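Side-chain contacts in Poly(A) ribonuclease POP2 (Saccharomyces cerevisiae, PDB 1UOC), which probably serves as a catalytic component of the CCR4-NOT deadenylase, degrading poly(A) RNA from its 3' end through the DEDD-type nuclease domain described here: residues S60-H65 with V281-D286; L76-L81 with L167-N172. All coordinates share one frame; numbering follows the deposited sequence.

Contact 1 of 2, residues S60-H65 with V281-D286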
ATOM      1  N   SER A  60      24.986   8.068   4.515  1.00 72.69           N
ATOM      2  CA  SER A  60      24.183   7.002   5.109  1.00 72.68           C
ATOM      3  C   SER A  60      23.314   6.299   4.064  1.00 73.06           C
ATOM      4  O   SER A  60      22.893   6.917   3.082  1.00 73.40           O
ATOM      5  CB  SER A  60      23.284   7.571   6.212  1.00 72.29           C
ATOM      6  OG  SER A  60      22.353   8.499   5.685  1.00 70.53           O
ATOM      7  N   LYS A  61      23.048   5.012   4.280  1.00 71.94           N
ATOM      8  CA  LYS A  61      22.218   4.241   3.357  1.00 71.21           C
ATOM      9  C   LYS A  61      20.807   4.809   3.313  1.00 70.04           C
ATOM     10  O   LYS A  61      20.112   4.707   2.302  1.00 69.54           O
ATOM     11  CB  LYS A  61      22.168   2.766   3.777  1.00 71.62           C
ATOM     12  CG  LYS A  61      23.016   1.851   2.898  1.00 73.31           C
ATOM     13  CD  LYS A  61      22.520   1.860   1.449  1.00 74.46           C
ATOM     14  CE  LYS A  61      23.446   1.078   0.523  1.00 75.48           C
ATOM     15  NZ  LYS A  61      24.760   1.755   0.332  1.00 76.36           N
ATOM     16  N   VAL A  62      20.400   5.414   4.422  1.00 68.24           N
ATOM     17  CA  VAL A  62      19.081   6.009   4.532  1.00 67.49           C
ATOM     18  C   VAL A  62      18.963   7.273   3.677  1.00 66.87           C
ATOM     19  O   VAL A  62      17.919   7.528   3.072  1.00 64.33           O
ATOM     20  CB  VAL A  62      18.762   6.340   6.009  1.00 67.11           C
ATOM     21  CG1 VAL A  62      17.519   7.220   6.101  1.00 67.69           C
ATOM     22  CG2 VAL A  62      18.552   5.050   6.785  1.00 66.26           C
ATOM     23  N   ASP A  63      20.033   8.058   3.619  1.00 67.38           N
ATOM     24  CA  ASP A  63      20.002   9.278   2.831  1.00 67.85           C
ATOM     25  C   ASP A  63      20.121   8.940   1.349  1.00 66.92           C
ATOM     26  O   ASP A  63      19.741   9.738   0.488  1.00 65.40           O
ATOM     27  CB  ASP A  63      21.130  10.219   3.248  1.00 69.87           C
ATOM     28  CG  ASP A  63      20.701  11.674   3.216  1.00 72.43           C
ATOM     29  OD1 ASP A  63      19.796  12.042   4.002  1.00 72.25           O
ATOM     30  OD2 ASP A  63      21.260  12.442   2.405  1.00 73.20           O
ATOM     31  N   TYR A  64      20.649   7.755   1.056  1.00 67.14           N
ATOM     32  CA  TYR A  64      20.779   7.315  -0.325  1.00 67.73           C
ATOM     33  C   TYR A  64      19.410   6.870  -0.832  1.00 66.60           C
ATOM     34  O   TYR A  64      19.000   7.241  -1.931  1.00 65.62           O
ATOM     35  CB  TYR A  64      21.766   6.151  -0.459  1.00 69.21           C
ATOM     36  CG  TYR A  64      21.822   5.627  -1.877  1.00 71.26           C
ATOM     37  CD1 TYR A  64      22.218   6.456  -2.926  1.00 72.54           C
ATOM     38  CD2 TYR A  64      21.395   4.336  -2.185  1.00 72.59           C
ATOM     39  CE1 TYR A  64      22.181   6.023  -4.249  1.00 73.91           C
ATOM     40  CE2 TYR A  64      21.353   3.887  -3.511  1.00 74.49           C
ATOM     41  CZ  TYR A  64      21.745   4.740  -4.537  1.00 74.61           C
ATOM     42  OH  TYR A  64      21.684   4.328  -5.851  1.00 74.78           O
ATOM     43  N   HIS A  65      18.707   6.072  -0.028  1.00 65.75           N
ATOM     44  CA  HIS A  65      17.378   5.590  -0.398  1.00 65.64           C
ATOM     45  C   HIS A  65      16.420   6.754  -0.630  1.00 63.04           C
ATOM     46  O   HIS A  65      15.661   6.762  -1.604  1.00 62.81           O
ATOM     47  CB  HIS A  65      16.815   4.665   0.691  1.00 69.34           C
ATOM     48  CG  HIS A  65      17.520   3.346   0.789  1.00 73.48           C
ATOM     49  ND1 HIS A  65      17.745   2.543  -0.308  1.00 74.66           N
ATOM     50  CD2 HIS A  65      18.042   2.690   1.854  1.00 75.35           C
ATOM     51  CE1 HIS A  65      18.377   1.446   0.076  1.00 76.47           C
ATOM     52  NE2 HIS A  65      18.568   1.511   1.381  1.00 77.06           N
ATOM     53  N   VAL A 281       7.614   4.672  11.506  1.00 37.84           N
ATOM     54  CA  VAL A 281       9.006   4.485  11.116  1.00 38.53           C
ATOM     55  C   VAL A 281       9.125   4.063   9.665  1.00 40.17           C
ATOM     56  O   VAL A 281       8.597   3.027   9.261  1.00 41.22           O
ATOM     57  CB  VAL A 281       9.705   3.435  12.015  1.00 37.02           C
ATOM     58  CG1 VAL A 281      11.125   3.205  11.545  1.00 31.60           C
ATOM     59  CG2 VAL A 281       9.709   3.919  13.463  1.00 33.74           C
ATOM     60  N   ILE A 282       9.822   4.885   8.890  1.00 42.59           N
ATOM     61  CA  ILE A 282      10.049   4.645   7.472  1.00 44.71           C
ATOM     62  C   ILE A 282      11.468   4.130   7.254  1.00 47.27           C
ATOM     63  O   ILE A 282      11.688   3.020   6.760  1.00 49.71           O
ATOM     64  CB  ILE A 282       9.955   5.949   6.664  1.00 44.86           C
ATOM     65  CG1 ILE A 282       8.613   6.631   6.891  1.00 46.53           C
ATOM     66  CG2 ILE A 282      10.163   5.661   5.189  1.00 47.01           C
ATOM     67  CD1 ILE A 282       8.523   7.997   6.234  1.00 46.01           C
ATOM     68  N   TYR A 283      12.423   4.970   7.638  1.00 49.37           N
ATOM     69  CA  TYR A 283      13.847   4.714   7.460  1.00 50.59           C
ATOM     70  C   TYR A 283      14.636   4.190   8.655  1.00 50.27           C
ATOM     71  O   TYR A 283      15.850   4.380   8.723  1.00 53.62           O
ATOM     72  CB  TYR A 283      14.513   5.994   6.945  1.00 52.80           C
ATOM     73  CG  TYR A 283      14.137   6.348   5.519  1.00 53.40           C
ATOM     74  CD1 TYR A 283      13.556   7.575   5.206  1.00 55.01           C
ATOM     75  CD2 TYR A 283      14.378   5.453   4.482  1.00 55.00           C
ATOM     76  CE1 TYR A 283      13.224   7.900   3.881  1.00 55.92           C
ATOM     77  CE2 TYR A 283      14.056   5.759   3.164  1.00 56.11           C
ATOM     78  CZ  TYR A 283      13.481   6.982   2.865  1.00 56.87           C
ATOM     79  OH  TYR A 283      13.175   7.267   1.546  1.00 58.41           O
ATOM     80  N   GLY A 284      13.972   3.524   9.587  1.00 48.07           N
ATOM     81  CA  GLY A 284      14.684   3.005  10.739  1.00 46.90           C
ATOM     82  C   GLY A 284      14.403   3.777  12.014  1.00 46.09           C
ATOM     83  O   GLY A 284      14.206   4.988  12.001  1.00 42.87           O
ATOM     84  N   ILE A 285      14.388   3.063  13.129  1.00 48.01           N
ATOM     85  CA  ILE A 285      14.116   3.668  14.421  1.00 48.93           C
ATOM     86  C   ILE A 285      15.266   4.609  14.802  1.00 48.30           C
ATOM     87  O   ILE A 285      16.404   4.417  14.369  1.00 47.71           O
ATOM     88  CB  ILE A 285      13.917   2.541  15.478  1.00 51.66           C
ATOM     89  CG1 ILE A 285      12.846   2.946  16.490  1.00 54.65           C
ATOM     90  CG2 ILE A 285      15.229   2.211  16.172  1.00 51.56           C
ATOM     91  CD1 ILE A 285      12.153   1.753  17.132  1.00 56.22           C
ATOM     92  N   ASP A 286      14.970   5.641  15.584  1.00 47.52           N
ATOM     93  CA  ASP A 286      16.002   6.583  16.001  1.00 46.48           C
ATOM     94  C   ASP A 286      17.136   5.801  16.676  1.00 45.56           C
ATOM     95  O   ASP A 286      16.903   5.067  17.641  1.00 43.35           O
ATOM     96  CB  ASP A 286      15.424   7.595  16.990  1.00 48.76           C
ATOM     97  CG  ASP A 286      15.946   9.000  16.757  1.00 51.45           C
ATOM     98  OD1 ASP A 286      16.998   9.144  16.100  1.00 51.45           O
ATOM     99  OD2 ASP A 286      15.310   9.962  17.239  1.00 55.92           O
TER
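The first turn of helix 61-73 meets the C-terminal tail of the nuclease domain through Val-62, His-65 and Tyr-283. Val-62 crosses the base of the tyrosine side chain at a slant: its CG1 lies 3.4 Å from Tyr-283 CB, while CG2 comes 3.4 Å from the carbonyl O of Tyr-283. The tyrosine CG stands anti to its carbonyl carbon (chi1 -70°), which sends the ring along the helix toward His-65. There CE2 lies 3.9 Å from His-65 CB, the ring meeting that carbon obliquely, and the Tyr-283 OH ends 3.9 Å from His-65 C. Over one ring face, offset to the rim, lies Val-62 O, 4.2 Å above the plane; over the centre of the opposite face sits Ile-282 CG2, 3.8 Å above it. With an alanine in place of Tyr-283 the ring is gone, and a gap would probably open beside Val-62 CG1, between Val-62 O and Ile-282 CG2, while His-65 CB would lose the ring carbon it meets. Lys-183 of helix 183-193 touches both Val-62 and Tyr-283, and the whole is largely apolar packing of the C-terminal tail of a DEDD-type nuclease domain against the first turn of helix 61-73.

Contact 2 of 2, residues L76-L81 with L167-N172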
ATOM      1  N   LEU A  76       8.159   8.904 -12.187  1.00 74.79           N
ATOM      2  CA  LEU A  76       7.494   7.607 -12.096  1.00 71.30           C
ATOM      3  C   LEU A  76       6.005   7.893 -12.204  1.00 67.98           C
ATOM      4  O   LEU A  76       5.492   8.751 -11.492  1.00 69.02           O
ATOM      5  CB  LEU A  76       7.747   6.955 -10.732  1.00 71.54           C
ATOM      6  CG  LEU A  76       9.053   6.235 -10.397  1.00 73.15           C
ATOM      7  CD1 LEU A  76       9.151   6.027  -8.889  1.00 71.83           C
ATOM      8  CD2 LEU A  76       9.107   4.900 -11.129  1.00 72.28           C
ATOM      9  N   ASN A  77       5.307   7.194 -13.087  1.00 64.41           N
ATOM     10  CA  ASN A  77       3.871   7.408 -13.216  1.00 60.91           C
ATOM     11  C   ASN A  77       3.107   6.150 -12.811  1.00 55.52           C
ATOM     12  O   ASN A  77       3.381   5.047 -13.292  1.00 54.23           O
ATOM     13  CB  ASN A  77       3.504   7.852 -14.642  1.00 64.51           C
ATOM     14  CG  ASN A  77       4.170   7.011 -15.722  1.00 68.56           C
ATOM     15  OD1 ASN A  77       5.397   6.843 -15.735  1.00 70.68           O
ATOM     16  ND2 ASN A  77       3.364   6.495 -16.651  1.00 69.38           N
ATOM     17  N   PRO A  78       2.134   6.304 -11.908  1.00 50.97           N
ATOM     18  CA  PRO A  78       1.307   5.206 -11.404  1.00 47.54           C
ATOM     19  C   PRO A  78       0.399   4.633 -12.483  1.00 43.83           C
ATOM     20  O   PRO A  78      -0.258   5.376 -13.204  1.00 40.60           O
ATOM     21  CB  PRO A  78       0.489   5.861 -10.284  1.00 47.92           C
ATOM     22  CG  PRO A  78       1.071   7.257 -10.130  1.00 50.08           C
ATOM     23  CD  PRO A  78       1.576   7.595 -11.483  1.00 51.75           C
ATOM     24  N   ILE A  79       0.365   3.313 -12.586  1.00 40.09           N
ATOM     25  CA  ILE A  79      -0.489   2.660 -13.558  1.00 38.32           C
ATOM     26  C   ILE A  79      -1.614   1.979 -12.759  1.00 36.84           C
ATOM     27  O   ILE A  79      -2.761   1.902 -13.203  1.00 36.00           O
ATOM     28  CB  ILE A  79       0.322   1.624 -14.393  1.00 38.72           C
ATOM     29  CG1 ILE A  79      -0.552   1.025 -15.500  1.00 41.67           C
ATOM     30  CG2 ILE A  79       0.844   0.529 -13.519  1.00 38.32           C
ATOM     31  CD1 ILE A  79      -0.768   1.955 -16.678  1.00 42.48           C
ATOM     32  N   GLN A  80      -1.272   1.499 -11.568  1.00 35.01           N
ATOM     33  CA  GLN A  80      -2.236   0.839 -10.690  1.00 34.58           C
ATOM     34  C   GLN A  80      -1.924   1.117  -9.224  1.00 34.07           C
ATOM     35  O   GLN A  80      -0.769   1.362  -8.847  1.00 32.16           O
ATOM     36  CB  GLN A  80      -2.232  -0.678 -10.915  1.00 37.30           C
ATOM     37  CG  GLN A  80      -3.037  -1.147 -12.109  1.00 37.09           C
ATOM     38  CD  GLN A  80      -2.946  -2.647 -12.328  1.00 39.01           C
ATOM     39  OE1 GLN A  80      -3.772  -3.231 -13.034  1.00 44.72           O
ATOM     40  NE2 GLN A  80      -1.938  -3.278 -11.735  1.00 38.56           N
ATOM     41  N   LEU A  81      -2.967   1.079  -8.401  1.00 30.78           N
ATOM     42  CA  LEU A  81      -2.825   1.294  -6.977  1.00 28.73           C
ATOM     43  C   LEU A  81      -3.932   0.536  -6.253  1.00 27.73           C
ATOM     44  O   LEU A  81      -5.095   0.630  -6.615  1.00 28.46           O
ATOM     45  CB  LEU A  81      -2.883   2.792  -6.661  1.00 27.43           C
ATOM     46  CG  LEU A  81      -2.697   3.259  -5.214  1.00 30.38           C
ATOM     47  CD1 LEU A  81      -2.299   4.731  -5.206  1.00 30.20           C
ATOM     48  CD2 LEU A  81      -3.980   3.051  -4.409  1.00 28.85           C
ATOM     49  N   LEU A 167       4.600   6.031  -0.148  1.00 60.84           N
ATOM     50  CA  LEU A 167       4.314   7.280   0.552  1.00 59.83           C
ATOM     51  C   LEU A 167       4.908   8.450  -0.223  1.00 59.38           C
ATOM     52  O   LEU A 167       4.284   9.502  -0.359  1.00 59.07           O
ATOM     53  CB  LEU A 167       4.899   7.227   1.960  1.00 59.30           C
ATOM     54  CG  LEU A 167       4.051   6.499   3.007  1.00 59.73           C
ATOM     55  CD1 LEU A 167       3.264   5.366   2.372  1.00 59.78           C
ATOM     56  CD2 LEU A 167       4.951   5.994   4.125  1.00 60.38           C
ATOM     57  N   GLY A 168       6.120   8.260  -0.730  1.00 59.01           N
ATOM     58  CA  GLY A 168       6.751   9.306  -1.511  1.00 59.35           C
ATOM     59  C   GLY A 168       5.761   9.725  -2.575  1.00 58.90           C
ATOM     60  O   GLY A 168       5.413  10.900  -2.684  1.00 59.04           O
ATOM     61  N   PHE A 169       5.296   8.747  -3.351  1.00 58.88           N
ATOM     62  CA  PHE A 169       4.316   8.979  -4.405  1.00 58.50           C
ATOM     63  C   PHE A 169       3.033   9.622  -3.858  1.00 57.35           C
ATOM     64  O   PHE A 169       2.634  10.692  -4.316  1.00 56.24           O
ATOM     65  CB  PHE A 169       3.985   7.654  -5.102  1.00 60.31           C
ATOM     66  CG  PHE A 169       2.598   7.603  -5.697  1.00 61.56           C
ATOM     67  CD1 PHE A 169       2.207   8.515  -6.678  1.00 62.47           C
ATOM     68  CD2 PHE A 169       1.676   6.662  -5.247  1.00 57.96           C
ATOM     69  CE1 PHE A 169       0.911   8.488  -7.200  1.00 63.53           C
ATOM     70  CE2 PHE A 169       0.392   6.624  -5.754  1.00 60.09           C
ATOM     71  CZ  PHE A 169      -0.001   7.539  -6.735  1.00 62.90           C
ATOM     72  N   LEU A 170       2.388   8.969  -2.891  1.00 56.12           N
ATOM     73  CA  LEU A 170       1.163   9.504  -2.295  1.00 56.01           C
ATOM     74  C   LEU A 170       1.311  10.971  -1.920  1.00 57.01           C
ATOM     75  O   LEU A 170       0.482  11.803  -2.292  1.00 58.02           O
ATOM     76  CB  LEU A 170       0.762   8.709  -1.046  1.00 55.54           C
ATOM     77  CG  LEU A 170      -0.227   7.558  -1.239  1.00 56.48           C
ATOM     78  CD1 LEU A 170      -0.657   7.003   0.116  1.00 54.04           C
ATOM     79  CD2 LEU A 170      -1.440   8.067  -2.003  1.00 55.80           C
ATOM     80  N   ILE A 171       2.367  11.284  -1.173  1.00 56.54           N
ATOM     81  CA  ILE A 171       2.630  12.653  -0.759  1.00 57.49           C
ATOM     82  C   ILE A 171       2.807  13.537  -1.990  1.00 58.86           C
ATOM     83  O   ILE A 171       2.350  14.674  -2.016  1.00 60.02           O
ATOM     84  CB  ILE A 171       3.913  12.737   0.127  1.00 55.95           C
ATOM     85  CG1 ILE A 171       3.531  13.107   1.557  1.00 52.98           C
ATOM     86  CG2 ILE A 171       4.893  13.777  -0.428  1.00 54.94           C
ATOM     87  CD1 ILE A 171       4.719  13.378   2.436  1.00 53.79           C
ATOM     88  N   ASN A 172       3.474  13.004  -3.006  1.00 61.26           N
ATOM     89  CA  ASN A 172       3.735  13.748  -4.234  1.00 63.26           C
ATOM     90  C   ASN A 172       2.456  14.192  -4.949  1.00 63.55           C
ATOM     91  O   ASN A 172       2.404  15.278  -5.532  1.00 63.63           O
ATOM     92  CB  ASN A 172       4.574  12.897  -5.186  1.00 64.66           C
ATOM     93  CG  ASN A 172       5.118  13.696  -6.350  1.00 65.76           C
ATOM     94  OD1 ASN A 172       5.285  13.174  -7.450  1.00 68.98           O
ATOM     95  ND2 ASN A 172       5.409  14.967  -6.109  1.00 65.21           N
TER
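Phe-169 reaches from helix 165-174 to Pro-78 and Leu-81 on strand 77-86. From CB, the side chain leaves the helix toward the strand, with CG anti to the backbone N (chi1 152°), and the two sides of the ring then find different partners. On the CD1-CE1 side is Pro-78: CD1 lies 3.8 Å from Pro-78 CG, and CE1 follows along the same pyrrolidine, 4.1 Å from Pro-78 CB. On the other side, CE2 is 3.3 Å from Leu-81 CD1, a methyl that lies at the ring edge and in its plane. The outermost atom, CZ, sits between the two partners, 4.0 Å from Pro-78 CB and 3.9 Å from Leu-81 CD1. The proline ring crosses the phenyl ring at a slant, and the contact is wholly apolar. In Leu-81, chi1 of -178° carries CG out toward the ring, and chi2 of 160° turns CD1 to its edge. A classic beta bulge at Ile-79 and Gln-80, opposite Glu-46 of strand 40-48, separates Pro-78 from Leu-81. Phe-47 meets the Phe-169 ring edge-to-face, and the backbone of Leu-81 pairs with Phe-102. The phenyl group thus lies between helix 165-174 and the mixed sheet, where strand 77-86 runs between strands 40-48 and 99-103.

From the N terminus, the chain passes strand 40-48 and enters helix 61-73, whose first turn supplies the early half of contact 1. Strand 77-86 follows directly and begins contact 2, which closes when helix 165-174 returns after 85 intervening residues. The chain then runs on through helices 183-193 and 247-264 until the tail at 281-286 closes contact 1. Contact 2 is therefore nested inside the much longer loop of contact 1. Their centres lie 20 Å apart and their nearest atoms about 5 Å, without touching. One joins a helix to the sheet in the interior; the other ties the C-terminal tail to a peripheral helix.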